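Class I SAM-dependent methyltransferase (Silicibacter pomeroyi DSS-3, PDB 3CVO) is of unknown function but probably transfers methyl groups from S-adenosylmethionine. Local coordinates at residues E32-Y37 with P50-T55; R105-Y110 with G130-G135; F120-V125 with R146-L151; C136-A141 with E166-P171. All blocks are in the same frame, centred on the assembly; numbering follows the deposited sequence.

How the contacts relate
Contacts 1 and 3 both build the central sheet: E32-Y37 with P50-T55 pairs two parallel strands through backbone bonds, while F120-V125 with R146-L151 pairs strands briefly and adds a salt bridge just before the strands begin. They meet where D124 N reaches V33 O, with centres about 9 Å apart, and each mixes buried strand residues with exposed ends. Contacts 2 and 4 are buried and share helix 133-143. Contact 2 joins three aromatic rings and one tyrosine-to-backbone bond at the helix's start, whereas contact 4 is purely apolar packing farther along it. C136 touches R131 and Y110, linking contacts 2 and 4, while L150 of contact 3 packs on A137 and L168, seating the helices on the sheet.

Contact 1 of 4, residues E32-Y37 with P50-T55; sequences EVILEY and PGKHVT. With EDO (1,2-ethanediol), chain O.
The contact is the sheet half of a beta-alpha-beta crossover, in which helix 41-47 connects strand 33-37 to strand 53-58. The parallel pairing follows from the short strand axes, which approach to 4.8 Å with only 11° between their directions. Four backbone bonds alternate along it: H53 N to E32 O (2.9 Å), I34 N to H53 O (2.8 Å), T55 N to I34 O (3.1 Å) and E36 N to T55 O (2.7 Å). Each donor lies nearly along the C=O axis it meets.

V33, L35, H53 and T55 put their side chains on one face, I34 and V54 on the other, where both lie against A46 of helix 41-47. There the I34 CD1 methyl comes within 4.3 Å of V54 CG2. The H53 ring, with CG anti to the backbone N (chi1 180°), runs alongside V33, and its NE2 donates to O1 of a bound ethanediol at 2.8 Å. A water donates to I34 O at 2.9 Å and is also hydrogen-bonded to T55 OG1.

Backbone bonding therefore carries the pairing, and polar side chains serve other partners. The buried carboxylate of E36 is hydrogen-bonded by hydroxyls of Y28, S42, T43 and S56, a setting that would probably stabilise its negative charge beside the start of helix 41-47.

Contact 2 of 4, residues R105-Y110 with G130-G135; sequences RSYPDY and GRFRVG. With EDO (1,2-ethanediol), chain G.
R105 begins the segment at the dimer interface: its NH1 donates to O1 of an ethanediol at 3.1 Å, while NH2 forms a salt bridge with D101 of the second subunit. A type I turn from S106 to D109 then presents Y107. The F132 ring crosses this side chain, with CZ over one face of the Y107 ring and 3.6 Å from Y107 CG. Their planes stand at 58°, an oblique meeting. The Y107 hydroxyl is held by D101 of its own chain, and Y107 O lies over a face of the F132 ring, offset toward its rim.

Y110 has CG anti to the backbone N (chi1 -176°), which sends its ring across to the other segment. Y110 CD1 lies 3.5 Å from F132 CD2, completing a three-ring cluster, and R131 CB sits over one face of the Y110 ring. Y110 OH comes so close to G130, 3.5 Å from its CA, that a beta carbon would clash. At the same tip, R131 N donates to Y110 OH over 3.0 Å in a nearly straight bond (172°). A phenylalanine in place of Y110 lacks that oxygen and would probably leave R131 N without its straight bond, loosening the turn before the helix.

Chemically, the aromatic cluster holds F132, the N-cap residue of helix 133-143, while the tyrosine oxygen satisfies the backbone N-H just before it.

Contact 3 of 4, residues F120-V125 with R146-L151; sequences FRHPDV and RPVTLL. With EDO (1,2-ethanediol), chain H; EDO (1,2-ethanediol), chain J.
Three first torsions converge here: H122 has CG anti to the backbone N (chi1 -163°), D124 has CG anti to the carbonyl carbon (chi1 -62°), and R146 takes the crowded position (chi1 63°) before extending straight from CG to NE. The contact is the entry to a beta-alpha-beta crossover of the Rossmann-like sheet, in which helix 133-143 links strand 125-128 to strand 148-152. Parallel pairing is established by the bridge of V125 with T149, whose CA atoms are 4.8 Å apart. T149 N donates to D124 O at 3.2 Å, in the carbonyl plane.

Ahead of that bridge, the H122 and R146 side chains run antiparallel alongside one another. R146 CG makes a CH-pi contact 3.8 Å from the H122 ring centroid, and farther out H122 ND1 lies over the centre of the guanidinium. Both terminal nitrogens then grip a single oxygen in a salt bridge, R146 NH1 to D124 OD1 at 3.0 Å and R146 NH2 to D124 OD1 at 2.9 Å. The other oxygen, OD2, accepts from the backbone N of E32 and V33, so one carboxylate ties strand 33-37 to the chain before strand 148-152.

The imidazole is fixed too. H122 ND1 donates in its ring plane to a lone pair of P123 O at 2.7 Å, while NE2 is hydrogen-bonded to T145 N, and V148 CG1 meets the ring edge 3.6 Å from H122 CE1.

Contact 4 of 4, residues C136-A141 with E166-P171; sequences CALATA and EFLGAP
L168, F167 and L138 carry this buried contact, together with the two alanines A137 and A141. No hydrogen bond crosses between the segments, and the surface buried between them is a modest 205 Å². L168 stands near the C-terminal end of helix 165-168, and its CD1 sits between a carbonyl and a methyl of helix 133-143. L168 CD1 meets the A141 CB methyl at 3.7 Å and lies 3.6 Å from A137 O, while L168 CD2 touches A137 CB at 3.8 Å. The small alanine side chains permit this close approach, the CA atoms of A141 and L168 being 6.5 Å apart.

Beside it, L138 has CG anti to the carbonyl carbon (chi1 -62°); its chi2 of -176° extends CD1 and turns CD2 to the side, toward F167. L138 CD2 reaches F167 CD2 at 3.7 Å, crossing the phenylalanine obliquely, and also approaches L168 CD1 at 4.1 Å. The F167 ring has the CG methylene of E166 over the centre of one face and packs edge-to-face with F142. An alanine in place of L168 removes both methyls and would probably loosen the short helix against A137, A141 and L138.

Within helix 133-143, T140 OG1 donates to C136 O at 2.9 Å, so this buried hydroxyl is satisfied by the carbonyl one turn earlier. L168 also touches L150 and F180, while A137 touches F152 and A141 touches V182. Two helices packed together against strands 148-152 and 177-182 in this way make up part of the helical layer covering the sheet in a Rossmann-like class I methyltransferase fold.

Contact 1 of 4, residues E32-Y37 with P50-T55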
# COMPACT_ATOMS: atom_id res chain seq x y z
N GLU A 32 -14.84 21.80 -13.71
CA GLU A 32 -15.78 22.25 -12.68
C GLU A 32 -15.25 21.91 -11.30
O GLU A 32 -15.32 22.71 -10.36
CB GLU A 32 -17.15 21.61 -12.80
CG GLU A 32 -18.01 21.94 -11.58
CD GLU A 32 -19.32 21.17 -11.50
OE1 GLU A 32 -19.36 19.97 -11.87
OE2 GLU A 32 -20.32 21.79 -11.03
N VAL A 33 -14.71 20.70 -11.19
CA VAL A 33 -14.18 20.18 -9.93
C VAL A 33 -12.68 20.07 -10.05
O VAL A 33 -12.15 19.46 -10.96
CB VAL A 33 -14.85 18.82 -9.47
CG1 VAL A 33 -14.33 18.34 -8.09
CG2 VAL A 33 -16.37 18.97 -9.45
N ILE A 34 -12.00 20.70 -9.08
CA ILE A 34 -10.54 20.78 -9.08
C ILE A 34 -10.02 20.20 -7.78
O ILE A 34 -10.47 20.55 -6.73
CB ILE A 34 -10.04 22.29 -9.17
CG1 ILE A 34 -10.43 22.92 -10.51
CG2 ILE A 34 -8.49 22.35 -8.95
CD1 ILE A 34 -10.56 24.49 -10.50
N LEU A 35 -9.07 19.29 -7.90
CA LEU A 35 -8.39 18.74 -6.73
C LEU A 35 -6.93 19.10 -6.84
O LEU A 35 -6.31 18.86 -7.87
CB LEU A 35 -8.56 17.19 -6.68
CG LEU A 35 -7.57 16.42 -5.78
CD1 LEU A 35 -7.76 16.94 -4.32
CD2 LEU A 35 -7.71 14.89 -5.88
N GLU A 36 -6.39 19.69 -5.78
CA GLU A 36 -4.99 20.02 -5.72
C GLU A 36 -4.30 19.31 -4.60
O GLU A 36 -4.83 19.12 -3.49
CB GLU A 36 -4.77 21.54 -5.53
CG GLU A 36 -5.47 22.47 -6.44
CD GLU A 36 -5.07 23.90 -6.16
OE1 GLU A 36 -5.13 24.30 -4.96
OE2 GLU A 36 -4.67 24.63 -7.13
N TYR A 37 -3.09 18.88 -4.90
CA TYR A 37 -2.18 18.49 -3.83
C TYR A 37 -1.12 19.57 -3.73
O TYR A 37 -0.38 19.80 -4.67
CB TYR A 37 -1.54 17.16 -4.17
CG TYR A 37 -2.45 15.95 -4.21
CD1 TYR A 37 -2.75 15.25 -3.07
CD2 TYR A 37 -2.98 15.50 -5.42
CE1 TYR A 37 -3.54 14.08 -3.11
CE2 TYR A 37 -3.75 14.34 -5.49
CZ TYR A 37 -4.03 13.64 -4.32
OH TYR A 37 -4.73 12.45 -4.31
N PRO A 50 -15.43 31.58 -11.41
CA PRO A 50 -16.74 31.22 -10.88
C PRO A 50 -17.13 29.79 -11.14
O PRO A 50 -16.66 29.16 -12.07
CB PRO A 50 -17.69 32.17 -11.60
CG PRO A 50 -16.98 32.49 -12.90
CD PRO A 50 -15.52 32.52 -12.55
N GLY A 51 -17.99 29.30 -10.27
CA GLY A 51 -18.64 28.01 -10.44
C GLY A 51 -17.74 26.80 -10.27
O GLY A 51 -18.00 25.74 -10.82
N LYS A 52 -16.69 26.94 -9.48
CA LYS A 52 -15.76 25.82 -9.20
C LYS A 52 -15.90 25.19 -7.82
O LYS A 52 -16.28 25.83 -6.85
CB LYS A 52 -14.31 26.26 -9.32
CG LYS A 52 -13.94 27.05 -10.55
CD LYS A 52 -14.19 26.32 -11.85
CE LYS A 52 -13.69 27.15 -13.00
NZ LYS A 52 -14.16 26.66 -14.32
N HIS A 53 -15.58 23.90 -7.75
CA HIS A 53 -15.47 23.23 -6.48
C HIS A 53 -14.02 22.79 -6.34
O HIS A 53 -13.54 22.02 -7.14
CB HIS A 53 -16.38 22.00 -6.43
CG HIS A 53 -16.31 21.26 -5.14
ND1 HIS A 53 -17.22 21.44 -4.12
CD2 HIS A 53 -15.41 20.36 -4.68
CE1 HIS A 53 -16.90 20.67 -3.10
NE2 HIS A 53 -15.80 19.99 -3.41
N VAL A 54 -13.36 23.34 -5.31
CA VAL A 54 -11.92 23.22 -5.13
C VAL A 54 -11.57 22.62 -3.79
O VAL A 54 -12.10 23.01 -2.76
CB VAL A 54 -11.22 24.60 -5.28
CG1 VAL A 54 -9.70 24.39 -5.37
CG2 VAL A 54 -11.79 25.34 -6.49
N THR A 55 -10.68 21.63 -3.84
CA THR A 55 -10.16 20.97 -2.67
C THR A 55 -8.66 20.93 -2.81
O THR A 55 -8.13 20.56 -3.85
CB THR A 55 -10.71 19.51 -2.45
OG1 THR A 55 -12.14 19.53 -2.54
CG2 THR A 55 -10.30 18.96 -1.08
C1 EDO O . -15.41 17.72 -0.36
O1 EDO O . -15.40 17.79 -1.80
C2 EDO O . -14.09 18.24 0.23
O2 EDO O . -13.73 19.49 -0.41
O HOH W 1 -12.54 19.15 -5.17

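Contact 2 of 4, residues R105-Y110 with G130-G135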
# COMPACT_ATOMS: atom_id res chain seq x y z
N ARG A 105 3.15 6.12 9.63
CA ARG A 105 1.94 5.25 9.47
C ARG A 105 0.79 6.05 8.89
O ARG A 105 -0.13 5.48 8.37
CB ARG A 105 1.53 4.58 10.78
CG ARG A 105 2.54 3.56 11.28
CD ARG A 105 2.29 3.12 12.69
NE ARG A 105 3.36 2.32 13.25
CZ ARG A 105 4.40 2.83 13.90
NH1 ARG A 105 4.52 4.14 14.03
NH2 ARG A 105 5.34 2.03 14.35
N SER A 106 0.92 7.38 8.89
CA SER A 106 -0.11 8.28 8.34
C SER A 106 0.21 8.82 6.97
O SER A 106 -0.61 9.48 6.33
CB SER A 106 -0.37 9.45 9.28
OG SER A 106 -0.87 8.99 10.52
N TYR A 107 1.36 8.48 6.44
CA TYR A 107 1.78 9.07 5.18
C TYR A 107 0.79 8.83 4.01
O TYR A 107 0.56 9.73 3.20
CB TYR A 107 3.19 8.64 4.76
CG TYR A 107 4.32 9.28 5.53
CD1 TYR A 107 4.11 10.34 6.38
CD2 TYR A 107 5.63 8.85 5.34
CE1 TYR A 107 5.17 10.92 7.05
CE2 TYR A 107 6.69 9.42 6.00
CZ TYR A 107 6.46 10.47 6.85
OH TYR A 107 7.53 11.10 7.50
N PRO A 108 0.23 7.60 3.91
CA PRO A 108 -0.68 7.31 2.82
C PRO A 108 -1.93 8.17 2.79
O PRO A 108 -2.56 8.34 1.76
CB PRO A 108 -1.00 5.82 3.03
CG PRO A 108 0.19 5.30 3.82
CD PRO A 108 0.44 6.40 4.76
N ASP A 109 -2.23 8.77 3.92
CA ASP A 109 -3.41 9.65 4.02
C ASP A 109 -3.28 10.82 3.08
O ASP A 109 -4.27 11.34 2.62
CB ASP A 109 -3.54 10.27 5.41
CG ASP A 109 -3.92 9.28 6.49
OD1 ASP A 109 -4.15 8.09 6.23
OD2 ASP A 109 -3.95 9.73 7.66
N TYR A 110 -2.05 11.25 2.85
CA TYR A 110 -1.81 12.46 2.03
C TYR A 110 -2.27 12.22 0.58
O TYR A 110 -3.18 12.91 0.09
CB TYR A 110 -0.39 12.95 2.12
CG TYR A 110 -0.11 14.22 1.41
CD1 TYR A 110 0.08 14.22 0.01
CD2 TYR A 110 -0.03 15.42 2.06
CE1 TYR A 110 0.33 15.37 -0.66
CE2 TYR A 110 0.26 16.56 1.40
CZ TYR A 110 0.44 16.55 0.03
OH TYR A 110 0.74 17.72 -0.64
N GLY A 130 2.55 19.12 -4.50
CA GLY A 130 2.87 19.10 -3.07
C GLY A 130 3.87 18.02 -2.75
O GLY A 130 4.89 17.91 -3.38
N ARG A 131 3.52 17.21 -1.77
CA ARG A 131 4.40 16.12 -1.32
C ARG A 131 3.92 14.80 -1.93
O ARG A 131 2.87 14.73 -2.53
CB ARG A 131 4.39 16.01 0.19
CG ARG A 131 4.91 17.26 0.93
CD ARG A 131 6.41 17.41 0.79
NE ARG A 131 6.73 18.25 -0.34
CZ ARG A 131 7.66 17.99 -1.23
NH1 ARG A 131 8.36 16.87 -1.14
NH2 ARG A 131 7.89 18.84 -2.22
N PHE A 132 4.70 13.77 -1.75
CA PHE A 132 4.39 12.44 -2.28
C PHE A 132 3.92 12.51 -3.71
O PHE A 132 2.93 11.84 -4.06
CB PHE A 132 3.30 11.73 -1.50
CG PHE A 132 3.55 11.68 -0.03
CD1 PHE A 132 4.28 10.64 0.52
CD2 PHE A 132 3.07 12.66 0.80
CE1 PHE A 132 4.55 10.59 1.91
CE2 PHE A 132 3.31 12.62 2.19
CZ PHE A 132 4.06 11.56 2.74
N ARG A 133 4.63 13.25 -4.55
CA ARG A 133 4.09 13.57 -5.90
C ARG A 133 3.76 12.32 -6.73
O ARG A 133 2.69 12.20 -7.34
CB ARG A 133 5.00 14.49 -6.69
CG ARG A 133 5.04 15.87 -6.07
CD ARG A 133 5.60 16.94 -6.95
NE ARG A 133 5.60 18.17 -6.20
CZ ARG A 133 5.89 19.38 -6.67
NH1 ARG A 133 6.20 19.59 -7.95
NH2 ARG A 133 5.85 20.39 -5.82
N VAL A 134 4.71 11.40 -6.80
CA VAL A 134 4.44 10.12 -7.51
C VAL A 134 3.24 9.38 -6.92
O VAL A 134 2.36 8.92 -7.65
CB VAL A 134 5.70 9.22 -7.65
CG1 VAL A 134 5.29 7.84 -8.27
CG2 VAL A 134 6.73 9.94 -8.50
N GLY A 135 3.15 9.37 -5.61
CA GLY A 135 2.08 8.69 -4.90
C GLY A 135 0.71 9.29 -5.22
O GLY A 135 -0.26 8.58 -5.38
C1 EDO G . 7.01 6.34 15.42
O1 EDO G . 6.88 4.95 15.80
C2 EDO G . 5.93 7.21 16.03
O2 EDO G . 5.82 6.95 17.44

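Contact 3 of 4, residues F120-V125 with R146-L151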
# COMPACT_ATOMS: atom_id res chain seq x y z
N PHE A 120 -17.34 13.97 -1.19
CA PHE A 120 -16.48 13.71 -2.37
C PHE A 120 -17.17 14.09 -3.67
O PHE A 120 -18.30 13.73 -3.93
CB PHE A 120 -16.02 12.22 -2.44
CG PHE A 120 -15.23 11.88 -3.69
CD1 PHE A 120 -13.89 12.18 -3.78
CD2 PHE A 120 -15.86 11.32 -4.78
CE1 PHE A 120 -13.14 11.88 -4.93
CE2 PHE A 120 -15.13 11.00 -5.94
CZ PHE A 120 -13.78 11.29 -6.02
N ARG A 121 -16.46 14.85 -4.48
CA ARG A 121 -16.87 15.15 -5.84
C ARG A 121 -15.74 14.71 -6.77
O ARG A 121 -14.59 15.08 -6.58
CB ARG A 121 -17.11 16.65 -6.03
CG ARG A 121 -18.11 17.31 -5.05
CD ARG A 121 -19.50 17.45 -5.60
NE ARG A 121 -19.56 18.05 -6.94
CZ ARG A 121 -19.71 19.34 -7.19
NH1 ARG A 121 -19.81 20.21 -6.19
NH2 ARG A 121 -19.76 19.78 -8.45
N HIS A 122 -16.08 13.94 -7.79
CA HIS A 122 -15.07 13.46 -8.73
C HIS A 122 -14.43 14.64 -9.47
O HIS A 122 -15.12 15.47 -10.07
CB HIS A 122 -15.67 12.49 -9.78
CG HIS A 122 -14.65 11.67 -10.50
ND1 HIS A 122 -13.69 12.21 -11.34
CD2 HIS A 122 -14.48 10.32 -10.55
CE1 HIS A 122 -12.95 11.23 -11.84
NE2 HIS A 122 -13.40 10.08 -11.36
N PRO A 123 -13.11 14.70 -9.44
CA PRO A 123 -12.42 15.82 -10.10
C PRO A 123 -12.47 15.70 -11.59
O PRO A 123 -12.66 14.60 -12.14
CB PRO A 123 -10.96 15.70 -9.62
CG PRO A 123 -10.92 14.65 -8.64
CD PRO A 123 -12.21 13.88 -8.62
N ASP A 124 -12.31 16.86 -12.20
CA ASP A 124 -12.11 16.99 -13.64
C ASP A 124 -10.65 17.22 -13.94
O ASP A 124 -10.14 16.77 -14.95
CB ASP A 124 -12.91 18.15 -14.16
CG ASP A 124 -14.41 17.94 -13.96
OD1 ASP A 124 -14.87 16.84 -14.30
OD2 ASP A 124 -15.09 18.86 -13.46
N VAL A 125 -9.99 17.94 -13.03
CA VAL A 125 -8.54 18.18 -13.10
C VAL A 125 -7.92 17.94 -11.74
O VAL A 125 -8.49 18.23 -10.70
CB VAL A 125 -8.19 19.64 -13.61
CG1 VAL A 125 -8.60 20.69 -12.59
CG2 VAL A 125 -6.71 19.75 -13.90
N ARG A 146 -13.72 7.94 -14.00
CA ARG A 146 -13.77 8.48 -15.38
C ARG A 146 -12.47 9.29 -15.65
O ARG A 146 -11.74 9.63 -14.71
CB ARG A 146 -15.03 9.34 -15.53
CG ARG A 146 -15.08 10.55 -14.64
CD ARG A 146 -16.35 11.38 -14.95
NE ARG A 146 -16.53 12.46 -13.98
CZ ARG A 146 -15.88 13.62 -14.01
NH1 ARG A 146 -14.99 13.88 -14.96
NH2 ARG A 146 -16.11 14.51 -13.09
N PRO A 147 -12.16 9.57 -16.92
CA PRO A 147 -10.90 10.24 -17.25
C PRO A 147 -10.80 11.62 -16.64
O PRO A 147 -11.80 12.33 -16.49
CB PRO A 147 -10.93 10.34 -18.77
CG PRO A 147 -11.78 9.22 -19.18
CD PRO A 147 -12.85 9.11 -18.13
N VAL A 148 -9.57 11.94 -16.28
CA VAL A 148 -9.20 13.30 -15.83
C VAL A 148 -7.93 13.82 -16.50
O VAL A 148 -7.14 13.07 -17.12
CB VAL A 148 -9.04 13.38 -14.30
CG1 VAL A 148 -10.28 12.85 -13.60
CG2 VAL A 148 -7.79 12.65 -13.82
N THR A 149 -7.77 15.13 -16.42
CA THR A 149 -6.49 15.77 -16.67
C THR A 149 -5.74 15.86 -15.37
O THR A 149 -6.28 16.27 -14.34
CB THR A 149 -6.64 17.19 -17.25
OG1 THR A 149 -7.30 17.09 -18.50
CG2 THR A 149 -5.28 17.89 -17.43
N LEU A 150 -4.49 15.42 -15.43
CA LEU A 150 -3.55 15.57 -14.30
C LEU A 150 -2.39 16.43 -14.73
O LEU A 150 -1.76 16.24 -15.76
CB LEU A 150 -3.09 14.20 -13.74
CG LEU A 150 -2.26 14.33 -12.46
CD1 LEU A 150 -2.61 13.22 -11.46
CD2 LEU A 150 -0.77 14.37 -12.70
N LEU A 151 -2.14 17.46 -13.94
CA LEU A 151 -1.02 18.36 -14.16
C LEU A 151 0.02 18.09 -13.07
O LEU A 151 -0.28 18.12 -11.88
CB LEU A 151 -1.47 19.83 -14.09
CG LEU A 151 -2.62 20.29 -15.00
CD1 LEU A 151 -3.01 21.74 -14.71
CD2 LEU A 151 -2.28 20.03 -16.49
C1 EDO H . -12.21 15.56 -4.70
O1 EDO H . -12.61 16.45 -5.76
C2 EDO H . -12.65 16.04 -3.33
O2 EDO H . -14.07 16.04 -3.23
C1 EDO J . -19.42 13.45 -8.85
O1 EDO J . -18.95 12.52 -7.86
C2 EDO J . -20.21 14.58 -8.20
O2 EDO J . -19.96 15.80 -8.92
O HOH W 2 -17.54 15.92 -10.53

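Contact 4 of 4, residues C136-A141 with E166-P171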
# COMPACT_ATOMS: atom_id res chain seq x y z
N CYS A 136 0.67 10.61 -5.32
CA CYS A 136 -0.57 11.35 -5.59
C CYS A 136 -1.00 11.08 -7.03
O CYS A 136 -2.20 10.93 -7.35
CB CYS A 136 -0.38 12.83 -5.41
SG CYS A 136 -0.05 13.37 -3.71
N ALA A 137 -0.03 10.99 -7.91
CA ALA A 137 -0.33 10.74 -9.31
C ALA A 137 -0.96 9.36 -9.51
O ALA A 137 -1.98 9.17 -10.22
CB ALA A 137 0.93 10.92 -10.22
N LEU A 138 -0.33 8.38 -8.86
CA LEU A 138 -0.84 6.98 -8.87
C LEU A 138 -2.17 6.83 -8.16
O LEU A 138 -3.03 6.13 -8.64
CB LEU A 138 0.20 5.98 -8.32
CG LEU A 138 1.50 5.89 -9.13
CD1 LEU A 138 2.36 4.75 -8.48
CD2 LEU A 138 1.29 5.71 -10.60
N ALA A 139 -2.33 7.50 -7.03
CA ALA A 139 -3.58 7.51 -6.29
C ALA A 139 -4.73 7.96 -7.20
O ALA A 139 -5.76 7.32 -7.24
CB ALA A 139 -3.48 8.39 -5.06
N THR A 140 -4.46 8.96 -8.03
CA THR A 140 -5.46 9.49 -8.92
C THR A 140 -5.79 8.42 -9.94
O THR A 140 -6.95 8.09 -10.16
CB THR A 140 -4.97 10.78 -9.62
OG1 THR A 140 -4.72 11.76 -8.61
CG2 THR A 140 -5.97 11.31 -10.65
N ALA A 141 -4.74 7.84 -10.54
CA ALA A 141 -4.93 6.87 -11.65
C ALA A 141 -5.75 5.71 -11.17
O ALA A 141 -6.62 5.20 -11.86
CB ALA A 141 -3.58 6.35 -12.20
N GLU A 166 3.85 4.74 -16.65
CA GLU A 166 3.34 3.36 -16.79
C GLU A 166 1.83 3.36 -16.65
O GLU A 166 1.10 2.61 -17.35
CB GLU A 166 3.92 2.41 -15.76
CG GLU A 166 3.32 1.02 -15.93
CD GLU A 166 3.82 -0.05 -14.98
OE1 GLU A 166 4.65 0.26 -14.09
OE2 GLU A 166 3.34 -1.21 -15.14
N PHE A 167 1.35 4.21 -15.76
CA PHE A 167 -0.09 4.26 -15.45
C PHE A 167 -0.83 5.49 -15.96
O PHE A 167 -2.05 5.44 -16.18
CB PHE A 167 -0.31 4.08 -13.96
CG PHE A 167 0.15 2.75 -13.46
CD1 PHE A 167 -0.53 1.59 -13.81
CD2 PHE A 167 1.27 2.64 -12.67
CE1 PHE A 167 -0.11 0.34 -13.39
CE2 PHE A 167 1.70 1.42 -12.21
CZ PHE A 167 1.00 0.25 -12.56
N LEU A 168 -0.12 6.60 -16.14
CA LEU A 168 -0.73 7.87 -16.54
C LEU A 168 -0.62 8.10 -18.04
O LEU A 168 -1.28 8.96 -18.63
CB LEU A 168 -0.13 9.06 -15.73
CG LEU A 168 -0.84 9.24 -14.39
CD1 LEU A 168 -0.52 8.10 -13.38
CD2 LEU A 168 -0.44 10.62 -13.78
N GLY A 169 0.25 7.30 -18.62
CA GLY A 169 0.64 7.42 -20.01
C GLY A 169 1.66 8.52 -20.28
O GLY A 169 2.24 9.08 -19.38
N ALA A 170 1.84 8.84 -21.56
CA ALA A 170 2.83 9.85 -22.01
C ALA A 170 2.32 11.25 -21.71
O ALA A 170 1.18 11.58 -22.03
CB ALA A 170 3.14 9.69 -23.52
N PRO A 171 3.16 12.11 -21.12
CA PRO A 171 2.63 13.45 -20.92
C PRO A 171 2.84 14.38 -22.06
O PRO A 171 3.74 14.17 -22.88
CB PRO A 171 3.46 13.96 -19.74
CG PRO A 171 4.80 13.40 -20.06
CD PRO A 171 4.52 11.99 -20.55